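Local coordinates for protein HTH-type transcriptional regulator mcbR (Escherichia coli UMEA 3718-1, PDB 4P9F) that represses expression of McbA by binding its promoter region, which prevents colanic acid overproduction and mucoidy, and is important for biofilm formation, at residues L18-L23 with Q124-N129; E78-R83 with Q204-L209; E85-A90 with Q151-M156; E108-L113 with E177-L182. All coordinates share one frame; numbering follows the deposited sequence.

Interaction 1 of 4, residues L18-L23 with Q124-N129; sequences LSIGAL and QIINVN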
loop_
_atom_site.group_PDB
_atom_site.type_symbol
_atom_site.label_atom_id
_atom_site.label_comp_id
_atom_site.label_asym_id
_atom_site.label_seq_id
_atom_site.Cartn_x
_atom_site.Cartn_y
_atom_site.Cartn_z
ATOM N N LEU A 18 4.566 -8.799 13.591
ATOM C CA LEU A 18 3.324 -9.055 12.855
ATOM C C LEU A 18 3.625 -9.826 11.578
ATOM O O LEU A 18 3.017 -10.858 11.334
ATOM C CB LEU A 18 2.588 -7.749 12.540
ATOM C CG LEU A 18 1.862 -7.081 13.716
ATOM C CD1 LEU A 18 1.478 -5.653 13.353
ATOM C CD2 LEU A 18 0.600 -7.877 14.134
ATOM N N SER A 19 4.618 -9.361 10.822
ATOM C CA SER A 19 4.993 -9.927 9.527
ATOM C C SER A 19 5.427 -11.395 9.559
ATOM O O SER A 19 5.134 -12.151 8.619
ATOM C CB SER A 19 6.139 -9.123 8.910
ATOM O OG SER A 19 5.714 -7.806 8.631
ATOM N N ILE A 20 6.118 -11.797 10.621
ATOM C CA ILE A 20 6.620 -13.174 10.707
ATOM C C ILE A 20 5.644 -14.118 11.415
ATOM O O ILE A 20 5.972 -15.275 11.683
ATOM C CB ILE A 20 7.969 -13.247 11.436
ATOM C CG1 ILE A 20 7.794 -12.847 12.906
ATOM C CG2 ILE A 20 9.017 -12.395 10.718
ATOM C CD1 ILE A 20 9.058 -13.011 13.747
ATOM N N GLY A 21 4.444 -13.620 11.702
ATOM C CA GLY A 21 3.404 -14.419 12.340
ATOM C C GLY A 21 3.585 -14.679 13.829
ATOM O O GLY A 21 2.973 -15.594 14.393
ATOM N N ALA A 22 4.387 -13.847 14.486
ATOM C CA ALA A 22 4.656 -14.004 15.911
ATOM C C ALA A 22 3.464 -13.586 16.778
ATOM O O ALA A 22 3.343 -14.008 17.926
ATOM C CB ALA A 22 5.909 -13.193 16.308
ATOM N N LEU A 23 2.557 -12.791 16.223
ATOM C CA LEU A 23 1.406 -12.349 17.007
ATOM C C LEU A 23 0.149 -13.046 16.508
ATOM O O LEU A 23 -0.137 -13.066 15.308
ATOM C CB LEU A 23 1.237 -10.829 16.919
ATOM C CG LEU A 23 2.474 -10.047 17.383
ATOM C CD1 LEU A 23 2.238 -8.560 17.287
ATOM C CD2 LEU A 23 2.862 -10.441 18.785
ATOM N N GLN A 124 13.119 -18.315 11.675
ATOM C CA GLN A 124 14.222 -17.974 10.790
ATOM C C GLN A 124 13.901 -18.288 9.332
ATOM O O GLN A 124 14.271 -17.533 8.440
ATOM C CB GLN A 124 15.478 -18.724 11.236
ATOM C CG GLN A 124 16.353 -17.904 12.152
ATOM C CD GLN A 124 16.926 -16.679 11.452
ATOM O OE1 GLN A 124 16.337 -15.586 11.475
ATOM N NE2 GLN A 124 18.093 -16.856 10.830
ATOM N N ILE A 125 13.194 -19.385 9.090
ATOM C CA ILE A 125 12.703 -19.697 7.747
ATOM C C ILE A 125 11.814 -18.564 7.220
ATOM O O ILE A 125 11.957 -18.078 6.091
ATOM C CB ILE A 125 11.882 -21.004 7.730
ATOM C CG1 ILE A 125 12.771 -22.212 8.040
ATOM C CG2 ILE A 125 11.152 -21.171 6.380
ATOM C CD1 ILE A 125 12.008 -23.500 8.116
ATOM N N ILE A 126 10.872 -18.156 8.053
ATOM C CA ILE A 126 9.971 -17.089 7.668
ATOM C C ILE A 126 10.742 -15.787 7.461
ATOM O O ILE A 126 10.587 -15.121 6.436
ATOM C CB ILE A 126 8.877 -16.914 8.725
ATOM C CG1 ILE A 126 7.995 -18.171 8.739
ATOM C CG2 ILE A 126 8.039 -15.691 8.427
ATOM C CD1 ILE A 126 6.947 -18.192 9.839
ATOM N N ASN A 127 11.615 -15.464 8.410
ATOM C CA ASN A 127 12.351 -14.211 8.359
ATOM C C ASN A 127 13.323 -14.123 7.189
ATOM O O ASN A 127 13.383 -13.098 6.497
ATOM C CB ASN A 127 13.100 -13.975 9.670
ATOM C CG ASN A 127 13.742 -12.596 9.714
ATOM O OD1 ASN A 127 13.077 -11.582 9.468
ATOM N ND2 ASN A 127 15.024 -12.547 10.045
ATOM N N VAL A 128 14.081 -15.190 6.962
ATOM C CA VAL A 128 15.037 -15.186 5.862
ATOM C C VAL A 128 14.300 -15.114 4.505
ATOM O O VAL A 128 14.764 -14.426 3.597
ATOM C CB VAL A 128 15.983 -16.417 5.916
ATOM C CG1 VAL A 128 16.890 -16.445 4.704
ATOM C CG2 VAL A 128 16.842 -16.360 7.181
ATOM N N ASN A 129 13.156 -15.793 4.367
ATOM C CA ASN A 129 12.361 -15.672 3.132
ATOM C C ASN A 129 12.001 -14.209 2.846
ATOM O O ASN A 129 12.160 -13.715 1.723
ATOM C CB ASN A 129 11.094 -16.533 3.220
ATOM C CG ASN A 129 10.015 -16.110 2.227
ATOM O OD1 ASN A 129 9.017 -15.515 2.608
ATOM N ND2 ASN A 129 10.223 -16.395 0.958
#
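Ile-20 lies against Ile-126, its CB 3.9 Å from Ile-126 CG2, at the place where the first helix of the GntR-family DNA-binding domain ends beside helix 122-138 of the FCD domain. The helix end is a Schellman motif: Gly-21, with positive phi, is the C-prime residue, Gly-21 N bonds Leu-18 O and Ala-22 N bonds Gln-17 O. Ile-20 is the first residue to leave helical torsions, and its CA comes within 6.0 Å of the CA of Ile-126, a spacing that lets the backbone itself join the packing. The two isoleucine side chains meet at roughly a right angle. With CG2 of Ile-126 trans to its backbone N, this methyl is directed at the helix end and sits 3.7 Å from Ile-20 CA, nearer than to any side-chain atom of Ile-20. Asn-127 OD1 stands loosely beside them, 4.3 Å from Ile-20 CG2; the oxygen's hydrogen bonds are with His-16 of helix 6-19 and with Arg-130. His-16 thus adds a polar tie between the two domains next to the apolar one. Ile-20 O is hydrogen-bonded to Tyr-164 OH, while the methyl Ile-126 CD1 approaches that same carbonyl oxygen to 3.6 Å.

Interaction 2 of 4, residues E78-R83 with Q204-L209; sequences EINRIR and QNIAIL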
loop_
_atom_site.group_PDB
_atom_site.type_symbol
_atom_site.label_atom_id
_atom_site.label_comp_id
_atom_site.label_asym_id
_atom_site.label_seq_id
_atom_site.Cartn_x
_atom_site.Cartn_y
_atom_site.Cartn_z
ATOM N N GLU A 78 -7.589 -11.454 -0.655
ATOM C CA GLU A 78 -7.433 -10.098 -1.190
ATOM C C GLU A 78 -5.997 -9.581 -1.106
ATOM O O GLU A 78 -5.462 -9.022 -2.076
ATOM C CB GLU A 78 -8.376 -9.135 -0.476
ATOM C CG GLU A 78 -8.205 -7.703 -0.968
ATOM C CD GLU A 78 -9.158 -6.723 -0.296
ATOM O OE1 GLU A 78 -9.939 -7.140 0.586
ATOM O OE2 GLU A 78 -9.115 -5.533 -0.658
ATOM N N ILE A 79 -5.379 -9.754 0.057
ATOM C CA ILE A 79 -3.987 -9.353 0.266
ATOM C C ILE A 79 -3.060 -10.071 -0.715
ATOM O O ILE A 79 -2.142 -9.462 -1.275
ATOM C CB ILE A 79 -3.531 -9.653 1.710
ATOM C CG1 ILE A 79 -4.292 -8.749 2.686
ATOM C CG2 ILE A 79 -2.007 -9.475 1.855
ATOM C CD1 ILE A 79 -4.133 -9.136 4.156
ATOM N N ASN A 80 -3.290 -11.368 -0.912
ATOM C CA ASN A 80 -2.484 -12.141 -1.860
ATOM C C ASN A 80 -2.640 -11.668 -3.303
ATOM O O ASN A 80 -1.657 -11.571 -4.032
ATOM C CB ASN A 80 -2.832 -13.627 -1.771
ATOM C CG ASN A 80 -2.243 -14.274 -0.545
ATOM O OD1 ASN A 80 -1.206 -13.840 -0.049
ATOM N ND2 ASN A 80 -2.908 -15.305 -0.035
ATOM N N ARG A 81 -3.867 -11.351 -3.692
ATOM C CA ARG A 81 -4.136 -10.868 -5.041
ATOM C C ARG A 81 -3.433 -9.536 -5.283
ATOM O O ARG A 81 -2.840 -9.325 -6.343
ATOM C CB ARG A 81 -5.639 -10.732 -5.279
ATOM C CG ARG A 81 -6.356 -12.065 -5.260
ATOM C CD ARG A 81 -7.859 -11.902 -5.329
ATOM N NE ARG A 81 -8.287 -11.459 -6.642
ATOM C CZ ARG A 81 -9.548 -11.464 -7.045
ATOM N NH1 ARG A 81 -10.501 -11.884 -6.224
ATOM N NH2 ARG A 81 -9.856 -11.049 -8.265
ATOM N N ILE A 82 -3.471 -8.654 -4.291
ATOM C CA ILE A 82 -2.804 -7.367 -4.412
ATOM C C ILE A 82 -1.288 -7.545 -4.477
ATOM O O ILE A 82 -0.626 -7.025 -5.372
ATOM C CB ILE A 82 -3.149 -6.418 -3.239
ATOM C CG1 ILE A 82 -4.663 -6.167 -3.161
ATOM C CG2 ILE A 82 -2.409 -5.080 -3.409
ATOM C CD1 ILE A 82 -5.115 -5.482 -1.867
ATOM N N ARG A 83 -0.729 -8.292 -3.542
ATOM C CA ARG A 83 0.719 -8.390 -3.487
ATOM C C ARG A 83 1.272 -9.214 -4.643
ATOM O O ARG A 83 2.432 -9.067 -5.015
ATOM C CB ARG A 83 1.151 -8.983 -2.164
ATOM C CG ARG A 83 0.879 -10.464 -2.045
ATOM C CD ARG A 83 1.229 -10.898 -0.640
ATOM N NE ARG A 83 1.110 -12.342 -0.444
ATOM C CZ ARG A 83 2.122 -13.196 -0.514
ATOM N NH1 ARG A 83 3.358 -12.764 -0.779
ATOM N NH2 ARG A 83 1.895 -14.481 -0.295
ATOM N N GLN A 204 2.971 -21.960 -3.685
ATOM C CA GLN A 204 3.233 -23.056 -2.753
ATOM C C GLN A 204 3.162 -22.586 -1.285
ATOM O O GLN A 204 2.691 -23.331 -0.423
ATOM C CB GLN A 204 4.591 -23.711 -3.051
ATOM C CG GLN A 204 5.820 -22.851 -2.728
ATOM C CD GLN A 204 7.152 -23.535 -3.062
ATOM O OE1 GLN A 204 7.189 -24.541 -3.775
ATOM N NE2 GLN A 204 8.246 -22.989 -2.534
ATOM N N ASN A 205 3.584 -21.352 -1.001
ATOM C CA ASN A 205 3.575 -20.862 0.382
ATOM C C ASN A 205 2.146 -20.556 0.853
ATOM O O ASN A 205 1.765 -20.850 1.994
ATOM C CB ASN A 205 4.485 -19.620 0.541
ATOM C CG ASN A 205 5.976 -19.962 0.410
ATOM O OD1 ASN A 205 6.356 -21.130 0.425
ATOM N ND2 ASN A 205 6.820 -18.942 0.317
ATOM N N ILE A 206 1.357 -19.980 -0.037
ATOM C CA ILE A 206 -0.051 -19.689 0.219
ATOM C C ILE A 206 -0.851 -20.970 0.465
ATOM O O ILE A 206 -1.712 -21.019 1.352
ATOM C CB ILE A 206 -0.666 -18.901 -0.977
ATOM C CG1 ILE A 206 -0.149 -17.454 -0.998
ATOM C CG2 ILE A 206 -2.188 -18.872 -0.936
ATOM C CD1 ILE A 206 -0.457 -16.732 -2.315
ATOM N N ALA A 207 -0.550 -22.006 -0.311
ATOM C CA ALA A 207 -1.227 -23.286 -0.182
ATOM C C ALA A 207 -1.087 -23.829 1.241
ATOM O O ALA A 207 -2.017 -24.414 1.801
ATOM C CB ALA A 207 -0.665 -24.282 -1.197
ATOM N N ILE A 208 0.085 -23.621 1.824
ATOM C CA ILE A 208 0.330 -24.002 3.204
ATOM C C ILE A 208 -0.527 -23.184 4.171
ATOM O O ILE A 208 -1.092 -23.728 5.124
ATOM C CB ILE A 208 1.816 -23.827 3.563
ATOM C CG1 ILE A 208 2.679 -24.653 2.615
ATOM C CG2 ILE A 208 2.080 -24.239 5.014
ATOM C CD1 ILE A 208 4.149 -24.435 2.813
ATOM N N LEU A 209 -0.628 -21.882 3.922
ATOM C CA LEU A 209 -1.389 -21.021 4.818
ATOM C C LEU A 209 -2.866 -21.372 4.830
ATOM O O LEU A 209 -3.508 -21.264 5.869
ATOM C CB LEU A 209 -1.237 -19.544 4.439
ATOM C CG LEU A 209 0.153 -18.936 4.576
ATOM C CD1 LEU A 209 0.090 -17.442 4.322
ATOM C CD2 LEU A 209 0.725 -19.235 5.971
#
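Both segments are helical throughout, and their closest alpha carbons, Asn-80 CA and Ile-206 CA, are 8.2 Å apart, a separation bridged by side chains with no hydrogen bond across. Ile-206 reaches over from helix 191-210, its side chain running opposite to that of Asn-80. Its CD1 lies 3.5 Å from Asn-80 CG and CG1 is 3.6 Å from Asn-80 ND2, while CG2 also touches that nitrogen, so both branches of the isoleucine press on one amide. Arg-83 supplies the second contact, NH2 standing 3.7 Å from Ile-206 CG1. Within helix 73-95 the arginine holds the asparagine side-on: NE gives Asn-80 OD1 a bond of 2.8 Å, 163° at the hydrogen and in the carbonyl plane, whereas NH2 reaches the same oxygen at 3.2 Å from above that plane. The Arg-83 chain runs extended from CG to NE, and its CG lies between backbone N and carbonyl carbon (chi1 73°), which brings the guanidinium back alongside the residue one turn earlier. With an alanine at Asn-80, NE and NH2 would probably lose their shared acceptor, and a gap would open in front of Ile-206 CD1. Arg-83 NH1 forms a salt bridge with Glu-87. The contact packs the first and last helices of the all-helical FCD domain, the ligand-binding module of this GntR subfamily.

Interaction 3 of 4, residues E85-A90 with Q151-M156; sequences ELELMA and QLWVRM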
loop_
_atom_site.group_PDB
_atom_site.type_symbol
_atom_site.label_atom_id
_atom_site.label_comp_id
_atom_site.label_asym_id
_atom_site.label_seq_id
_atom_site.Cartn_x
_atom_site.Cartn_y
_atom_site.Cartn_z
ATOM N N GLU A 85 0.498 -8.901 -7.820
ATOM C CA GLU A 85 0.885 -7.930 -8.840
ATOM C C GLU A 85 2.081 -7.095 -8.433
ATOM O O GLU A 85 2.968 -6.855 -9.249
ATOM C CB GLU A 85 -0.280 -7.008 -9.203
ATOM C CG GLU A 85 -1.485 -7.747 -9.718
ATOM C CD GLU A 85 -1.214 -8.475 -11.031
ATOM O OE1 GLU A 85 -0.332 -8.031 -11.802
ATOM O OE2 GLU A 85 -1.897 -9.485 -11.299
ATOM N N LEU A 86 2.114 -6.653 -7.177
ATOM C CA LEU A 86 3.175 -5.748 -6.744
ATOM C C LEU A 86 4.530 -6.433 -6.677
ATOM O O LEU A 86 5.541 -5.854 -7.085
ATOM C CB LEU A 86 2.838 -5.151 -5.379
ATOM C CG LEU A 86 1.556 -4.303 -5.359
ATOM C CD1 LEU A 86 1.316 -3.617 -3.996
ATOM C CD2 LEU A 86 1.541 -3.276 -6.510
ATOM N N GLU A 87 4.559 -7.663 -6.167
ATOM C CA GLU A 87 5.819 -8.377 -6.004
ATOM C C GLU A 87 6.397 -8.829 -7.361
ATOM O O GLU A 87 7.605 -8.777 -7.572
ATOM C CB GLU A 87 5.628 -9.574 -5.054
ATOM C CG GLU A 87 5.321 -9.127 -3.596
ATOM C CD GLU A 87 5.366 -10.274 -2.582
ATOM O OE1 GLU A 87 6.311 -11.087 -2.616
ATOM O OE2 GLU A 87 4.450 -10.365 -1.761
ATOM N N LEU A 88 5.524 -9.225 -8.284
ATOM C CA LEU A 88 5.956 -9.576 -9.626
ATOM C C LEU A 88 6.488 -8.337 -10.350
ATOM O O LEU A 88 7.442 -8.414 -11.125
ATOM C CB LEU A 88 4.809 -10.207 -10.413
ATOM C CG LEU A 88 4.389 -11.610 -9.944
ATOM C CD1 LEU A 88 3.374 -12.230 -10.898
ATOM C CD2 LEU A 88 5.594 -12.499 -9.791
HETATM N N MSE A 89 5.862 -7.195 -10.099
HETATM C CA MSE A 89 6.342 -5.931 -10.662
HETATM C C MSE A 89 7.705 -5.576 -10.083
HETATM O O MSE A 89 8.623 -5.184 -10.817
HETATM C CB MSE A 89 5.349 -4.790 -10.379
HETATM C CG MSE A 89 5.772 -3.425 -10.925
HETATM SE SE MSE A 89 4.616 -1.966 -10.234
HETATM C CE MSE A 89 3.038 -3.014 -9.793
ATOM N N ALA A 90 7.827 -5.706 -8.765
ATOM C CA ALA A 90 9.090 -5.447 -8.100
ATOM C C ALA A 90 10.201 -6.352 -8.635
ATOM O O ALA A 90 11.295 -5.878 -8.938
ATOM C CB ALA A 90 8.949 -5.625 -6.572
ATOM N N GLN A 151 4.022 -3.424 3.775
ATOM C CA GLN A 151 2.748 -3.121 4.429
ATOM C C GLN A 151 1.778 -4.316 4.302
ATOM O O GLN A 151 1.117 -4.720 5.261
ATOM C CB GLN A 151 2.154 -1.871 3.799
ATOM C CG GLN A 151 1.343 -1.008 4.703
ATOM C CD GLN A 151 0.682 0.136 3.953
ATOM O OE1 GLN A 151 -0.516 0.341 4.063
ATOM N NE2 GLN A 151 1.467 0.872 3.180
ATOM N N LEU A 152 1.720 -4.897 3.111
ATOM C CA LEU A 152 0.816 -6.025 2.873
ATOM C C LEU A 152 1.277 -7.280 3.631
ATOM O O LEU A 152 0.455 -8.061 4.101
ATOM C CB LEU A 152 0.699 -6.278 1.374
ATOM C CG LEU A 152 -0.067 -5.161 0.636
ATOM C CD1 LEU A 152 0.125 -5.240 -0.892
ATOM C CD2 LEU A 152 -1.573 -5.222 0.977
ATOM N N TRP A 153 2.586 -7.453 3.787
ATOM C CA TRP A 153 3.110 -8.552 4.596
ATOM C C TRP A 153 2.706 -8.412 6.061
ATOM O O TRP A 153 2.472 -9.407 6.754
ATOM C CB TRP A 153 4.631 -8.595 4.497
ATOM C CG TRP A 153 5.150 -9.120 3.186
ATOM C CD1 TRP A 153 4.433 -9.718 2.185
ATOM C CD2 TRP A 153 6.503 -9.023 2.711
ATOM N NE1 TRP A 153 5.268 -10.037 1.131
ATOM C CE2 TRP A 153 6.543 -9.616 1.429
ATOM C CE3 TRP A 153 7.695 -8.493 3.254
ATOM C CZ2 TRP A 153 7.723 -9.703 0.680
ATOM C CZ3 TRP A 153 8.869 -8.580 2.507
ATOM C CH2 TRP A 153 8.873 -9.187 1.238
ATOM N N VAL A 154 2.687 -7.171 6.542
ATOM C CA VAL A 154 2.231 -6.878 7.901
ATOM C C VAL A 154 0.754 -7.246 8.050
ATOM O O VAL A 154 0.366 -7.830 9.048
ATOM C CB VAL A 154 2.428 -5.391 8.270
ATOM C CG1 VAL A 154 1.743 -5.071 9.610
ATOM C CG2 VAL A 154 3.935 -5.036 8.352
ATOM N N ARG A 155 -0.057 -6.909 7.050
ATOM C CA ARG A 155 -1.498 -7.191 7.073
ATOM C C ARG A 155 -1.773 -8.710 7.053
ATOM O O ARG A 155 -2.626 -9.199 7.770
ATOM C CB ARG A 155 -2.186 -6.513 5.870
ATOM C CG ARG A 155 -2.194 -4.994 5.927
ATOM C CD ARG A 155 -3.034 -4.455 7.062
ATOM N NE ARG A 155 -4.486 -4.518 6.844
ATOM C CZ ARG A 155 -5.153 -3.601 6.134
ATOM N NH1 ARG A 155 -4.489 -2.617 5.540
ATOM N NH2 ARG A 155 -6.465 -3.664 6.004
HETATM N N MSE A 156 -1.053 -9.459 6.220
HETATM C CA MSE A 156 -1.291 -10.899 6.185
HETATM C C MSE A 156 -0.591 -11.626 7.325
HETATM O O MSE A 156 -0.939 -12.770 7.630
HETATM C CB MSE A 156 -0.859 -11.499 4.854
HETATM C CG MSE A 156 0.616 -11.517 4.606
HETATM SE SE MSE A 156 0.976 -12.317 2.840
HETATM C CE MSE A 156 0.530 -14.084 3.197
#
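Glu-87 reaches from helix 73-95 to Trp-153 on helix 143-156. Its CB points toward the tryptophan's helix, and CG, trans to the carbonyl carbon with the chain extended beyond it, carries the carboxylate across to the indole. There CD is 3.7 Å from Trp-153 NE1. OE2 accepts the indole N-H at 3.0 Å from Trp-153 NE1, with 149° at the hydrogen: the donor stands above the carboxylate plane, and the oxygen is tilted 21° from the ring plane. OE1 lies at the ring edge, in plane, 3.8 Å from Trp-153 CZ2. The planes of carboxylate and indole are 82° apart, with OE2 at the N-H and OE1 near the benzo edge.

The pair belongs to the helical bundle of the FCD domain, where it ties the long helix 73-95 to helix 143-156. Each carboxylate oxygen has further partners: besides the arginine that bridges OE2, Arg-133 makes a salt bridge with OE1, which also has a hydrogen bond with Tyr-137 OH. Two arginines around this buried acid would be expected to favour its charged form.

The other touch is apolar. Leu-86 CD1 meets Leu-152 CD1 methyl to methyl at 3.7 Å, the two side chains crossing at about a right angle. Nearby, Gln-151 OE1 is hydrogen-bonded to Gln-151 NE2 of the second subunit, which places this pair of helices beside the dimer interface.

Interaction 4 of 4, residues E108-L113 with E177-L182; sequences ELLEKL and ENYHLL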
loop_
_atom_site.group_PDB
_atom_site.type_symbol
_atom_site.label_atom_id
_atom_site.label_comp_id
_atom_site.label_asym_id
_atom_site.label_seq_id
_atom_site.Cartn_x
_atom_site.Cartn_y
_atom_site.Cartn_z
ATOM N N GLU A 108 23.966 -15.830 -0.273
ATOM C CA GLU A 108 24.219 -16.013 1.163
ATOM C C GLU A 108 22.900 -16.167 1.941
ATOM O O GLU A 108 22.767 -17.037 2.800
ATOM C CB GLU A 108 25.040 -14.848 1.732
ATOM C CG GLU A 108 26.405 -14.661 1.100
ATOM C CD GLU A 108 27.197 -13.525 1.732
ATOM O OE1 GLU A 108 26.891 -13.144 2.888
ATOM O OE2 GLU A 108 28.142 -13.028 1.081
ATOM N N LEU A 109 21.920 -15.329 1.628
ATOM C CA LEU A 109 20.621 -15.433 2.293
ATOM C C LEU A 109 19.974 -16.798 2.030
ATOM O O LEU A 109 19.380 -17.392 2.924
ATOM C CB LEU A 109 19.706 -14.293 1.845
ATOM C CG LEU A 109 20.031 -12.926 2.456
ATOM C CD1 LEU A 109 19.188 -11.843 1.834
ATOM C CD2 LEU A 109 19.797 -12.945 3.956
ATOM N N LEU A 110 20.142 -17.320 0.819
ATOM C CA LEU A 110 19.593 -18.623 0.458
ATOM C C LEU A 110 20.196 -19.751 1.288
ATOM O O LEU A 110 19.509 -20.700 1.682
ATOM C CB LEU A 110 19.833 -18.889 -1.031
ATOM C CG LEU A 110 18.687 -19.537 -1.794
ATOM C CD1 LEU A 110 17.410 -18.796 -1.468
ATOM C CD2 LEU A 110 18.959 -19.477 -3.281
ATOM N N GLU A 111 21.494 -19.640 1.555
ATOM C CA GLU A 111 22.179 -20.603 2.411
ATOM C C GLU A 111 21.633 -20.531 3.838
ATOM O O GLU A 111 21.428 -21.564 4.482
ATOM C CB GLU A 111 23.677 -20.353 2.418
ATOM C CG GLU A 111 24.328 -20.527 1.057
ATOM C CD GLU A 111 25.811 -20.224 1.072
ATOM O OE1 GLU A 111 26.395 -20.162 -0.027
ATOM O OE2 GLU A 111 26.393 -20.057 2.173
ATOM N N LYS A 112 21.407 -19.310 4.325
ATOM C CA LYS A 112 20.795 -19.107 5.639
ATOM C C LYS A 112 19.435 -19.792 5.689
ATOM O O LYS A 112 19.087 -20.454 6.676
ATOM C CB LYS A 112 20.621 -17.619 5.938
ATOM C CG LYS A 112 21.918 -16.851 6.132
ATOM C CD LYS A 112 22.758 -17.428 7.232
ATOM C CE LYS A 112 24.042 -16.616 7.388
ATOM N NZ LYS A 112 24.839 -17.042 8.571
ATOM N N LEU A 113 18.670 -19.655 4.602
ATOM C CA LEU A 113 17.334 -20.243 4.543
ATOM C C LEU A 113 17.395 -21.765 4.650
ATOM O O LEU A 113 16.636 -22.368 5.412
ATOM C CB LEU A 113 16.613 -19.836 3.241
ATOM C CG LEU A 113 15.159 -20.282 3.104
ATOM C CD1 LEU A 113 14.315 -19.758 4.275
ATOM C CD2 LEU A 113 14.542 -19.875 1.747
ATOM N N GLU A 177 13.816 -25.285 -3.489
ATOM C CA GLU A 177 14.288 -25.415 -4.858
ATOM C C GLU A 177 13.780 -24.250 -5.715
ATOM O O GLU A 177 14.505 -23.750 -6.577
ATOM C CB GLU A 177 13.865 -26.750 -5.461
ATOM C CG GLU A 177 14.826 -27.875 -5.147
ATOM C CD GLU A 177 16.270 -27.525 -5.486
ATOM O OE1 GLU A 177 16.588 -27.350 -6.681
ATOM O OE2 GLU A 177 17.087 -27.420 -4.552
ATOM N N ASN A 178 12.544 -23.820 -5.483
ATOM C CA ASN A 178 12.029 -22.666 -6.208
ATOM C C ASN A 178 12.838 -21.396 -5.956
ATOM O O ASN A 178 12.922 -20.541 -6.838
ATOM C CB ASN A 178 10.551 -22.422 -5.866
ATOM C CG ASN A 178 9.607 -23.341 -6.642
ATOM O OD1 ASN A 178 9.881 -23.715 -7.785
ATOM N ND2 ASN A 178 8.489 -23.700 -6.025
ATOM N N TYR A 179 13.454 -21.291 -4.780
ATOM C CA TYR A 179 14.290 -20.138 -4.445
ATOM C C TYR A 179 15.605 -20.195 -5.232
ATOM O O TYR A 179 16.064 -19.177 -5.756
ATOM C CB TYR A 179 14.564 -20.083 -2.938
ATOM C CG TYR A 179 13.365 -19.674 -2.107
ATOM C CD1 TYR A 179 12.386 -20.603 -1.777
ATOM C CD2 TYR A 179 13.209 -18.372 -1.649
ATOM C CE1 TYR A 179 11.283 -20.250 -1.027
ATOM C CE2 TYR A 179 12.099 -18.006 -0.886
ATOM C CZ TYR A 179 11.144 -18.958 -0.584
ATOM O OH TYR A 179 10.033 -18.633 0.169
ATOM N N HIS A 180 16.194 -21.386 -5.325
ATOM C CA HIS A 180 17.365 -21.606 -6.169
ATOM C C HIS A 180 17.075 -21.231 -7.618
ATOM O O HIS A 180 17.864 -20.545 -8.264
ATOM C CB HIS A 180 17.810 -23.078 -6.121
ATOM C CG HIS A 180 18.433 -23.484 -4.823
ATOM N ND1 HIS A 180 19.660 -23.012 -4.410
ATOM C CD2 HIS A 180 18.007 -24.327 -3.853
ATOM C CE1 HIS A 180 19.960 -23.541 -3.237
ATOM N NE2 HIS A 180 18.977 -24.343 -2.878
ATOM N N LEU A 181 15.911 -21.655 -8.106
ATOM C CA LEU A 181 15.514 -21.392 -9.477
ATOM C C LEU A 181 15.301 -19.889 -9.706
ATOM O O LEU A 181 15.670 -19.356 -10.744
ATOM C CB LEU A 181 14.251 -22.193 -9.818
ATOM C CG LEU A 181 14.455 -23.710 -9.920
ATOM C CD1 LEU A 181 13.140 -24.428 -10.198
ATOM C CD2 LEU A 181 15.466 -24.021 -11.030
ATOM N N LEU A 182 14.719 -19.208 -8.723
ATOM C CA LEU A 182 14.536 -17.766 -8.821
ATOM C C LEU A 182 15.887 -17.045 -8.891
ATOM O O LEU A 182 16.078 -16.126 -9.688
ATOM C CB LEU A 182 13.727 -17.243 -7.635
ATOM C CG LEU A 182 13.575 -15.737 -7.583
ATOM C CD1 LEU A 182 12.869 -15.257 -8.849
ATOM C CD2 LEU A 182 12.797 -15.308 -6.333
#
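Tyr-179 receives a methyl of Leu-113 over the middle of its ring: CD2 is 3.9 Å from the ring centroid and only 8° off the ring normal, the geometry of a CH-pi contact. The two side chains cross at about a right angle, and CD2 is almost evenly spaced from the ring carbons. With CG of Leu-113 trans to its backbone N (chi1 -175°), the isobutyl group extends across to the helix opposite. Leu-110, one turn earlier, fills the base of the tyrosine, its CD1 lying 3.5 Å from Tyr-179 CB. These three buried residues form the dense side of the contact between helices 100-119 and 177-187 of the FCD domain, whose short segments run antiparallel at 176° with axes 10.9 Å apart.

The more open margin is formed by His-180, which is partly exposed. Across the contact its ring meets a single methyl, Leu-110 CD2, which approaches His-180 ND1 at 3.8 Å, obliquely to the imidazole.

Beyond the ring, Tyr-179 OH is hydrogen-bonded to Asn-205 ND2 of helix 191-210. A serine in place of Tyr-179 would probably leave Leu-113 CD2 without its ring face and deprive Asn-205 of the hydroxyl it bonds. No hydrogen bond joins the two segments, so their mutual hold is dispersion and CH-pi contact, with the tyrosine's polar end serving a third helix.

Interactions 2 and 3 share helix 73-95 and have centres about 10 Å apart; Arg-83 NE comes within 3.3 Å of Met-156 SE, and both lie beside the second subunit. Interaction 1 is part of the junction between the DNA-binding and FCD domains. Its centre is about 15 Å from those of interactions 2 and 3, and Leu-18 CD1 packs at 3.8 Å on CG1 of Val-154, a residue of interaction 3. Helix 122-138 also links it to interaction 4, where Ile-125 O is 3.4 Å from Leu-113 CD1. Interaction 4 lies farthest from the centre of the chain, about 16 Å between centres, yet Tyr-179 OH meets Asn-205 ND2 of interaction 2 at 3.2 Å.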